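Local coordinates for chitin elicitor-binding protein (Oryza sativa subsp. japonica, PDB 5JCD) that binds chitin oligosaccharides shed from fungal cell walls as a rice cell-surface receptor and helps turn that signal into defence responses, at residues D91-I96 with Q126-P131; T20-T25 with V31-T36; P131-C136 with H146-V151. All coordinates share one frame; numbering follows the deposited sequence.

Interaction 1 of 3, residues D91-I96 with Q126-P131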
loop_
_atom_site.group_PDB
_atom_site.type_symbol
_atom_site.label_atom_id
_atom_site.label_comp_id
_atom_site.label_asym_id
_atom_site.label_seq_id
_atom_site.Cartn_x
_atom_site.Cartn_y
_atom_site.Cartn_z
ATOM N N ASP A 91 4.827 -0.823 -21.203
ATOM C CA ASP A 91 5.010 -0.739 -19.763
ATOM C C ASP A 91 6.434 -1.094 -19.408
ATOM O O ASP A 91 7.083 -1.864 -20.115
ATOM C CB ASP A 91 4.086 -1.704 -19.024
ATOM C CG ASP A 91 2.775 -1.072 -18.638
ATOM O OD1 ASP A 91 2.635 0.158 -18.787
ATOM O OD2 ASP A 91 1.882 -1.801 -18.168
ATOM N N GLY A 92 6.922 -0.498 -18.324
ATOM C CA GLY A 92 8.178 -0.871 -17.699
ATOM C C GLY A 92 7.912 -1.036 -16.217
ATOM O O GLY A 92 7.065 -0.333 -15.660
ATOM N N LEU A 93 8.652 -1.937 -15.578
ATOM C CA LEU A 93 8.454 -2.264 -14.176
ATOM C C LEU A 93 8.477 -0.994 -13.337
ATOM O O LEU A 93 7.643 -0.804 -12.461
ATOM C CB LEU A 93 9.560 -3.194 -13.704
ATOM C CG LEU A 93 9.360 -4.656 -14.091
ATOM C CD1 LEU A 93 10.430 -5.512 -13.449
ATOM C CD2 LEU A 93 7.946 -5.176 -13.774
ATOM N N ASP A 94 9.429 -0.122 -13.638
ATOM C CA ASP A 94 9.612 1.128 -12.908
ATOM C C ASP A 94 8.447 2.084 -13.121
ATOM O O ASP A 94 8.061 2.801 -12.207
ATOM C CB ASP A 94 10.907 1.798 -13.343
ATOM C CG ASP A 94 11.290 2.966 -12.462
ATOM O OD1 ASP A 94 11.787 2.708 -11.346
ATOM O OD2 ASP A 94 11.126 4.135 -12.894
ATOM N N ALA A 95 7.917 2.133 -14.337
ATOM C CA ALA A 95 6.754 2.969 -14.604
ATOM C C ALA A 95 5.489 2.392 -13.946
ATOM O O ALA A 95 4.624 3.129 -13.491
ATOM C CB ALA A 95 6.544 3.132 -16.096
ATOM N N ILE A 96 5.380 1.072 -13.901
ATOM C CA ILE A 96 4.262 0.428 -13.234
ATOM C C ILE A 96 4.315 0.706 -11.730
ATOM O O ILE A 96 3.344 1.159 -11.139
ATOM C CB ILE A 96 4.307 -1.081 -13.446
ATOM C CG1 ILE A 96 4.066 -1.411 -14.929
ATOM C CG2 ILE A 96 3.271 -1.771 -12.526
ATOM C CD1 ILE A 96 4.519 -2.800 -15.351
ATOM N N GLN A 126 1.446 -10.444 -19.786
ATOM C CA GLN A 126 1.948 -11.225 -18.667
ATOM C C GLN A 126 1.331 -10.708 -17.350
ATOM O O GLN A 126 1.083 -9.507 -17.204
ATOM C CB GLN A 126 3.467 -11.091 -18.610
ATOM C CG GLN A 126 4.137 -11.689 -17.385
ATOM C CD GLN A 126 5.621 -11.397 -17.362
ATOM O OE1 GLN A 126 6.129 -10.657 -18.202
ATOM N NE2 GLN A 126 6.324 -11.988 -16.414
ATOM N N THR A 127 1.055 -11.612 -16.412
ATOM C CA THR A 127 0.526 -11.205 -15.116
ATOM C C THR A 127 1.639 -11.073 -14.080
ATOM O O THR A 127 2.482 -11.963 -13.928
ATOM C CB THR A 127 -0.503 -12.195 -14.569
ATOM O OG1 THR A 127 0.083 -13.497 -14.554
ATOM C CG2 THR A 127 -1.779 -12.206 -15.417
ATOM N N LEU A 128 1.628 -9.952 -13.368
ATOM C CA LEU A 128 2.615 -9.682 -12.329
ATOM C C LEU A 128 1.917 -9.582 -10.968
ATOM O O LEU A 128 0.859 -8.950 -10.842
ATOM C CB LEU A 128 3.354 -8.372 -12.617
ATOM C CG LEU A 128 4.151 -8.170 -13.905
ATOM C CD1 LEU A 128 4.568 -6.712 -14.045
ATOM C CD2 LEU A 128 5.375 -9.069 -13.902
ATOM N N TRP A 129 2.491 -10.228 -9.958
ATOM C CA TRP A 129 2.038 -10.040 -8.581
ATOM C C TRP A 129 2.689 -8.783 -8.031
ATOM O O TRP A 129 3.911 -8.705 -7.962
ATOM C CB TRP A 129 2.439 -11.233 -7.708
ATOM C CG TRP A 129 2.236 -10.998 -6.225
ATOM C CD1 TRP A 129 1.223 -10.280 -5.635
ATOM C CD2 TRP A 129 3.086 -11.443 -5.152
ATOM N NE1 TRP A 129 1.378 -10.275 -4.271
ATOM C CE2 TRP A 129 2.509 -10.977 -3.941
ATOM C CE3 TRP A 129 4.267 -12.202 -5.093
ATOM C CZ2 TRP A 129 3.076 -11.240 -2.681
ATOM C CZ3 TRP A 129 4.833 -12.466 -3.836
ATOM C CH2 TRP A 129 4.234 -11.978 -2.644
ATOM N N ILE A 130 1.881 -7.819 -7.607
ATOM C CA ILE A 130 2.412 -6.606 -6.998
ATOM C C ILE A 130 2.401 -6.750 -5.461
ATOM O O ILE A 130 1.341 -6.768 -4.842
ATOM C CB ILE A 130 1.569 -5.379 -7.416
ATOM C CG1 ILE A 130 1.418 -5.310 -8.942
ATOM C CG2 ILE A 130 2.149 -4.094 -6.849
ATOM C CD1 ILE A 130 2.738 -5.195 -9.711
ATOM N N PRO A 131 3.583 -6.846 -4.839
ATOM C CA PRO A 131 3.650 -7.029 -3.385
ATOM C C PRO A 131 3.530 -5.722 -2.593
ATOM O O PRO A 131 4.531 -5.237 -2.079
ATOM C CB PRO A 131 5.055 -7.591 -3.186
ATOM C CG PRO A 131 5.859 -6.912 -4.278
ATOM C CD PRO A 131 4.918 -6.788 -5.454
#
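Leu128 reaches from the strand side toward the start of a helix and ends between two of its side chains. Its CD1 methyl carries most of the contact: it lies 3.7 Å from Leu93 CD2 and, slightly further off, 4.1 Å from Ile96 CD1. In both pairs the side chains cross at a slant and touch through their terminal methyls. A looser third touch follows along the chain, where Ile96 CG2 approaches Ile130 CD1 at 4.5 Å. No hydrogen bond passes between the segments, and all four residues are buried, so this junction is purely apolar.

Leu93 and Ile96 are three residues apart and therefore present their ends on one face of the helix. The CB of Ile96 already points toward the strand; with CG1 anti to the carbonyl carbon (chi1 -67°), CD1 is carried to Leu128 while CG2 is left for Ile130. Gly92 occupies the N-cap position, and its carbonyl O receives the amide N of Ile96 at 2.8 Å, which fixes the first turn. Just before it, Asp91 OD2 is hydrogen-bonded to Tyr85 OH and Gln88 N, tying the approach to the helix to the preceding strand.

The second shell completes a small core. Leu93 also packs on Tyr107 and Ile110 of helix 107-113, and Ile96 and Ile130 share Phe101 and Tyr85. Asn114, a chitin-binding residue, touches Leu128 and holds the amide N of Trp129 through its OD1. Asp91 to Ala95 belong to the probable chitin site, as in related proteins. The whole is the beta-alpha-alpha-beta arrangement of a LysM domain: helices 93-100 and 107-113 pack against one side of the antiparallel pair formed by strands 84-86 and 127-129.

Interaction 2 of 3, residues T20-T25 with V31-T36. With NAG (2-acetamido-2-deoxy-beta-D-glucopyranose), chain E.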
loop_
_atom_site.group_PDB
_atom_site.type_symbol
_atom_site.label_atom_id
_atom_site.label_comp_id
_atom_site.label_asym_id
_atom_site.label_seq_id
_atom_site.Cartn_x
_atom_site.Cartn_y
_atom_site.Cartn_z
ATOM N N THR A 20 -3.290 6.969 -4.013
ATOM C CA THR A 20 -3.506 8.211 -4.746
ATOM C C THR A 20 -3.848 7.829 -6.160
ATOM O O THR A 20 -3.022 7.243 -6.867
ATOM C CB THR A 20 -2.265 9.124 -4.756
ATOM O OG1 THR A 20 -1.924 9.495 -3.412
ATOM C CG2 THR A 20 -2.545 10.387 -5.583
ATOM N N SER A 21 -5.077 8.121 -6.564
ATOM C CA SER A 21 -5.549 7.696 -7.889
ATOM C C SER A 21 -4.938 8.556 -9.011
ATOM O O SER A 21 -5.186 9.758 -9.068
ATOM C CB SER A 21 -7.075 7.766 -7.938
ATOM O OG SER A 21 -7.571 7.311 -9.179
ATOM N N PRO A 22 -4.152 7.938 -9.912
ATOM C CA PRO A 22 -3.514 8.717 -10.975
ATOM C C PRO A 22 -4.558 9.411 -11.850
ATOM O O PRO A 22 -4.327 10.535 -12.299
ATOM C CB PRO A 22 -2.743 7.664 -11.775
ATOM C CG PRO A 22 -2.543 6.499 -10.811
ATOM C CD PRO A 22 -3.815 6.503 -9.993
ATOM N N ASN A 23 -5.713 8.783 -12.036
ATOM C CA ASN A 23 -6.755 9.371 -12.874
ATOM C C ASN A 23 -8.094 9.382 -12.187
ATOM O O ASN A 23 -8.239 8.834 -11.098
ATOM C CB ASN A 23 -6.895 8.601 -14.180
ATOM C CG ASN A 23 -5.633 8.626 -14.991
ATOM O OD1 ASN A 23 -4.856 9.579 -14.901
ATOM N ND2 ASN A 23 -5.411 7.580 -15.793
ATOM N N ALA A 24 -9.069 10.012 -12.841
ATOM C CA ALA A 24 -10.455 9.955 -12.413
ATOM C C ALA A 24 -10.895 8.538 -12.652
ATOM O O ALA A 24 -10.600 7.953 -13.697
ATOM C CB ALA A 24 -11.326 10.937 -13.231
ATOM N N THR A 25 -11.563 7.963 -11.669
ATOM C CA THR A 25 -12.006 6.584 -11.796
ATOM C C THR A 25 -13.200 6.406 -10.867
ATOM O O THR A 25 -13.805 7.385 -10.413
ATOM C CB THR A 25 -10.866 5.573 -11.461
ATOM O OG1 THR A 25 -11.355 4.232 -11.555
ATOM C CG2 THR A 25 -10.338 5.786 -10.075
ATOM N N VAL A 31 -11.907 -1.596 -7.200
ATOM C CA VAL A 31 -12.216 -2.959 -6.774
ATOM C C VAL A 31 -11.688 -3.950 -7.794
ATOM O O VAL A 31 -11.141 -4.990 -7.430
ATOM C CB VAL A 31 -13.723 -3.182 -6.589
ATOM C CG1 VAL A 31 -14.021 -4.661 -6.350
ATOM C CG2 VAL A 31 -14.248 -2.326 -5.455
ATOM N N ALA A 32 -11.863 -3.609 -9.069
ATOM C CA ALA A 32 -11.386 -4.436 -10.170
ATOM C C ALA A 32 -9.858 -4.453 -10.342
ATOM O O ALA A 32 -9.260 -5.523 -10.442
ATOM C CB ALA A 32 -12.059 -4.011 -11.476
ATOM N N ARG A 33 -9.225 -3.284 -10.367
ATOM C CA ARG A 33 -7.774 -3.226 -10.556
ATOM C C ARG A 33 -7.068 -3.931 -9.399
ATOM O O ARG A 33 -6.066 -4.620 -9.577
ATOM C CB ARG A 33 -7.283 -1.770 -10.625
ATOM C CG ARG A 33 -5.738 -1.581 -10.577
ATOM C CD ARG A 33 -5.350 -0.087 -10.578
ATOM N NE ARG A 33 -6.290 0.677 -11.391
ATOM C CZ ARG A 33 -6.439 1.994 -11.349
ATOM N NH1 ARG A 33 -5.708 2.737 -10.524
ATOM N NH2 ARG A 33 -7.343 2.569 -12.131
ATOM N N PHE A 34 -7.615 -3.767 -8.208
ATOM C CA PHE A 34 -6.962 -4.299 -7.033
ATOM C C PHE A 34 -7.404 -5.718 -6.716
ATOM O O PHE A 34 -6.557 -6.603 -6.562
ATOM C CB PHE A 34 -7.099 -3.321 -5.851
ATOM C CG PHE A 34 -6.124 -2.184 -5.924
ATOM C CD1 PHE A 34 -4.857 -2.301 -5.360
ATOM C CD2 PHE A 34 -6.441 -1.023 -6.613
ATOM C CE1 PHE A 34 -3.931 -1.260 -5.450
ATOM C CE2 PHE A 34 -5.512 0.019 -6.724
ATOM C CZ PHE A 34 -4.254 -0.106 -6.143
ATOM N N ASN A 35 -8.720 -5.935 -6.695
ATOM C CA ASN A 35 -9.304 -7.252 -6.434
ATOM C C ASN A 35 -8.807 -7.840 -5.108
ATOM O O ASN A 35 -8.575 -9.039 -4.992
ATOM C CB ASN A 35 -9.042 -8.212 -7.601
ATOM C CG ASN A 35 -10.044 -9.354 -7.648
ATOM O OD1 ASN A 35 -11.188 -9.200 -7.206
ATOM N ND2 ASN A 35 -9.632 -10.495 -8.204
ATOM N N THR A 36 -8.642 -6.979 -4.115
ATOM C CA THR A 36 -8.091 -7.391 -2.831
ATOM C C THR A 36 -9.137 -7.352 -1.736
ATOM O O THR A 36 -8.917 -7.813 -0.619
ATOM C CB THR A 36 -6.971 -6.444 -2.406
ATOM O OG1 THR A 36 -7.476 -5.100 -2.341
ATOM C CG2 THR A 36 -5.828 -6.518 -3.389
HETATM C C1 NAG E . -4.209 15.542 -11.234
HETATM C C2 NAG E . -3.070 16.563 -11.196
HETATM C C3 NAG E . -2.517 16.901 -12.573
HETATM C C4 NAG E . -2.250 15.645 -13.406
HETATM C C5 NAG E . -3.447 14.708 -13.355
HETATM C C6 NAG E . -3.069 13.384 -13.999
HETATM C C7 NAG E . -3.247 17.974 -9.239
HETATM C C8 NAG E . -3.936 19.150 -8.626
HETATM N N2 NAG E . -3.521 17.763 -10.517
HETATM O O3 NAG E . -1.284 17.536 -12.345
HETATM O O4 NAG E . -1.937 15.966 -14.758
HETATM O O5 NAG E . -3.862 14.435 -12.025
HETATM O O6 NAG E . -4.211 12.573 -14.127
HETATM O O7 NAG E . -2.484 17.261 -8.586
#
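Arg33 stretches from the last full turn of helix 27-34 to the loop that holds Pro22 and Thr25. Its CB points toward that loop; CG stands anti to the backbone N (chi1 170°) and the next torsion is also extended, which carries CD straight out from the helix. A turn about the CD-CG bond (chi3 -35°) then sets the guanidinium at the loop. Of its two terminal nitrogens, NH1 comes to 4.2 Å from Pro22 CD, which sits at the edge of the guanidinium and near its plane. NH2 takes the other direction and lies 4.4 Å from Thr25 OG1, an oblique approach too long to be a bond. The contact is therefore loose, at the surface, with the cation spanning the loop rather than bonding to it; a weak hydrogen bond from NH1 to Tyr19 OH helps to place it.

The loop has its own bracing. Ser21 OG donates to Asn23 O at 2.5 Å, in the carbonyl plane and with a C=O...OG angle of 155°, while the backbone of Ser21 is bonded to Asn61 and Ser62. On the helix side, Asn35 N still reaches Val31 O at 2.7 Å before Asn35 itself turns to positive phi.

Pro22 also faces the sugar: the O6 hydroxyl of the N-acetylglucosamine donates to Pro22 O at 2.7 Å. That sugar sits beside Ala60 and Asn61, and because Asn61 is a glycosylation site it is probably part of an N-linked glycan. Pro22 and Asn23 belong to a chitin-binding site as well. A strand, this loop, helices 27-34 and 39-45 and a returning strand follow one another in a beta-alpha-alpha-beta order consistent with an N-terminal LysM domain.

Interaction 3 of 3, residues P131-C136 with H146-V151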
loop_
_atom_site.group_PDB
_atom_site.type_symbol
_atom_site.label_atom_id
_atom_site.label_comp_id
_atom_site.label_asym_id
_atom_site.label_seq_id
_atom_site.Cartn_x
_atom_site.Cartn_y
_atom_site.Cartn_z
ATOM N N PRO A 131 3.583 -6.846 -4.839
ATOM C CA PRO A 131 3.650 -7.029 -3.385
ATOM C C PRO A 131 3.530 -5.722 -2.593
ATOM O O PRO A 131 4.531 -5.237 -2.079
ATOM C CB PRO A 131 5.055 -7.591 -3.186
ATOM C CG PRO A 131 5.859 -6.912 -4.278
ATOM C CD PRO A 131 4.918 -6.788 -5.454
ATOM N N LEU A 132 2.329 -5.170 -2.476
ATOM C CA LEU A 132 2.118 -3.989 -1.623
ATOM C C LEU A 132 2.645 -4.216 -0.204
ATOM O O LEU A 132 2.463 -5.296 0.391
ATOM C CB LEU A 132 0.634 -3.634 -1.578
ATOM C CG LEU A 132 0.004 -3.458 -2.961
ATOM C CD1 LEU A 132 -1.486 -3.313 -2.851
ATOM C CD2 LEU A 132 0.601 -2.218 -3.635
ATOM N N PRO A 133 3.317 -3.203 0.341
ATOM C CA PRO A 133 3.950 -3.360 1.650
ATOM C C PRO A 133 2.946 -3.375 2.815
ATOM O O PRO A 133 1.985 -2.598 2.867
ATOM C CB PRO A 133 4.866 -2.139 1.730
ATOM C CG PRO A 133 4.148 -1.103 0.933
ATOM C CD PRO A 133 3.402 -1.819 -0.155
ATOM N N CYS A 134 3.193 -4.270 3.758
ATOM C CA CYS A 134 2.307 -4.429 4.890
ATOM C C CYS A 134 3.032 -5.154 5.997
ATOM O O CYS A 134 4.189 -5.532 5.853
ATOM C CB CYS A 134 1.038 -5.213 4.493
ATOM S SG CYS A 134 1.310 -6.900 3.846
ATOM N N SER A 135 2.333 -5.329 7.111
ATOM C CA SER A 135 2.852 -6.085 8.233
ATOM C C SER A 135 1.691 -6.513 9.093
ATOM O O SER A 135 0.596 -5.930 9.018
ATOM C CB SER A 135 3.810 -5.241 9.068
ATOM O OG SER A 135 4.318 -5.983 10.167
ATOM N N CYS A 136 1.933 -7.507 9.932
ATOM C CA CYS A 136 0.943 -7.861 10.929
ATOM C C CYS A 136 1.541 -7.684 12.337
ATOM O O CYS A 136 0.967 -8.169 13.309
ATOM C CB CYS A 136 0.446 -9.290 10.715
ATOM S SG CYS A 136 -0.195 -9.676 9.031
ATOM N N HIS A 146 -1.875 -1.903 9.782
ATOM C CA HIS A 146 -0.805 -1.184 9.088
ATOM C C HIS A 146 -1.244 -0.513 7.785
ATOM O O HIS A 146 -1.782 -1.145 6.884
ATOM C CB HIS A 146 0.383 -2.099 8.846
ATOM C CG HIS A 146 1.081 -2.499 10.107
ATOM N ND1 HIS A 146 2.150 -1.806 10.617
ATOM C CD2 HIS A 146 0.852 -3.527 10.957
ATOM C CE1 HIS A 146 2.569 -2.398 11.726
ATOM N NE2 HIS A 146 1.795 -3.439 11.953
ATOM N N LEU A 147 -0.977 0.779 7.703
ATOM C CA LEU A 147 -1.339 1.597 6.560
ATOM C C LEU A 147 -0.087 2.134 5.896
ATOM O O LEU A 147 0.759 2.751 6.553
ATOM C CB LEU A 147 -2.192 2.771 7.011
ATOM C CG LEU A 147 -2.578 3.830 5.979
ATOM C CD1 LEU A 147 -3.527 3.248 4.942
ATOM C CD2 LEU A 147 -3.205 5.067 6.636
ATOM N N ALA A 148 0.036 1.863 4.600
ATOM C CA ALA A 148 1.119 2.397 3.788
ATOM C C ALA A 148 0.738 3.786 3.367
ATOM O O ALA A 148 -0.322 3.981 2.759
ATOM C CB ALA A 148 1.359 1.525 2.562
ATOM N N TYR A 149 1.599 4.748 3.700
ATOM C CA TYR A 149 1.306 6.165 3.511
ATOM C C TYR A 149 2.425 6.875 2.744
ATOM O O TYR A 149 3.601 6.789 3.134
ATOM C CB TYR A 149 1.134 6.821 4.869
ATOM C CG TYR A 149 0.797 8.268 4.796
ATOM C CD1 TYR A 149 -0.517 8.678 4.597
ATOM C CD2 TYR A 149 1.781 9.241 4.955
ATOM C CE1 TYR A 149 -0.846 10.023 4.521
ATOM C CE2 TYR A 149 1.460 10.599 4.895
ATOM C CZ TYR A 149 0.145 10.971 4.666
ATOM O OH TYR A 149 -0.201 12.278 4.605
ATOM N N SER A 150 2.066 7.547 1.645
ATOM C CA SER A 150 3.026 8.321 0.877
ATOM C C SER A 150 3.038 9.780 1.336
ATOM O O SER A 150 2.054 10.484 1.168
ATOM C CB SER A 150 2.706 8.242 -0.622
ATOM O OG SER A 150 3.625 9.016 -1.383
ATOM N N VAL A 151 4.166 10.229 1.880
ATOM C CA VAL A 151 4.278 11.572 2.427
ATOM C C VAL A 151 4.020 12.653 1.365
ATOM O O VAL A 151 4.594 12.649 0.257
ATOM C CB VAL A 151 5.684 11.815 3.034
ATOM C CG1 VAL A 151 5.848 13.267 3.389
ATOM C CG2 VAL A 151 5.937 10.915 4.257
HETATM O O HOH W 1 0.387 -1.754 4.934
HETATM O O HOH W 2 -2.305 -4.663 9.234
#
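Ser135 OG, gripped by Thr4 O and the amide N of Asp137, is held so that Ser135 CB lies squarely over the imidazole of His146. This CH-pi contact puts CB 3.9 Å from the ring centroid and only 6° off the ring normal. It joins two neighbouring arms of the central mixed beta-sheet: weakly bonded strand 133-134, and strand 145-150, which opens the LysM 2 region and runs parallel to strand 12-20.

No direct hydrogen bond links residues 131-136 to 146-151; water bridges them instead. One water accepts from His146 N at 2.8 Å and donates a longer bond to Ser135 O. A second lies between Pro133 O and His146 O, though it has more acceptors nearby than protons to give.

With CG anti to its carbonyl carbon (chi1 -68°), His146 turns its ring beneath Ser135, and Ser135 O comes to 3.1 Å from CD2. Both ring nitrogens meet oxygens, ND1 at Asp190 OD1 and NE2 at Asp137 O, which is consistent with a cationic ring. Shortening this side chain to an alanine here would probably leave Asp190 without its partner and open a gap under Ser135 CB. Disulfides from Cys134 to Cys70 and Cys136 to Cys13 fasten the same segment. Further along, the Pro133 ring closes the contact, its CG packing 4.2 Å from Ala148 CB.

In the fold
Interactions 1 and 3 share Pro131: the chain leaves the strand of the LysM 1 core, passes this proline and enters the disulfide-linked segment that meets the first strand of the LysM 2 region, and their centres stand 18 Å apart. Interaction 2 joins the group from the helix of the N-terminal unit, where Phe34 CE1 packs 4.1 Å from Leu132 CD1 of interaction 3. Interactions 1 and 2 do not touch, nearest atoms being about 7 Å apart. Both carry chitin-binding residues, established for Thr127, Pro22 and Asn23, probable for Asp91 to Ala95; interaction 2 also meets the sugar, and interaction 3 lies away from them. The Arg33 side chain is about 11 Å from that of Asp91.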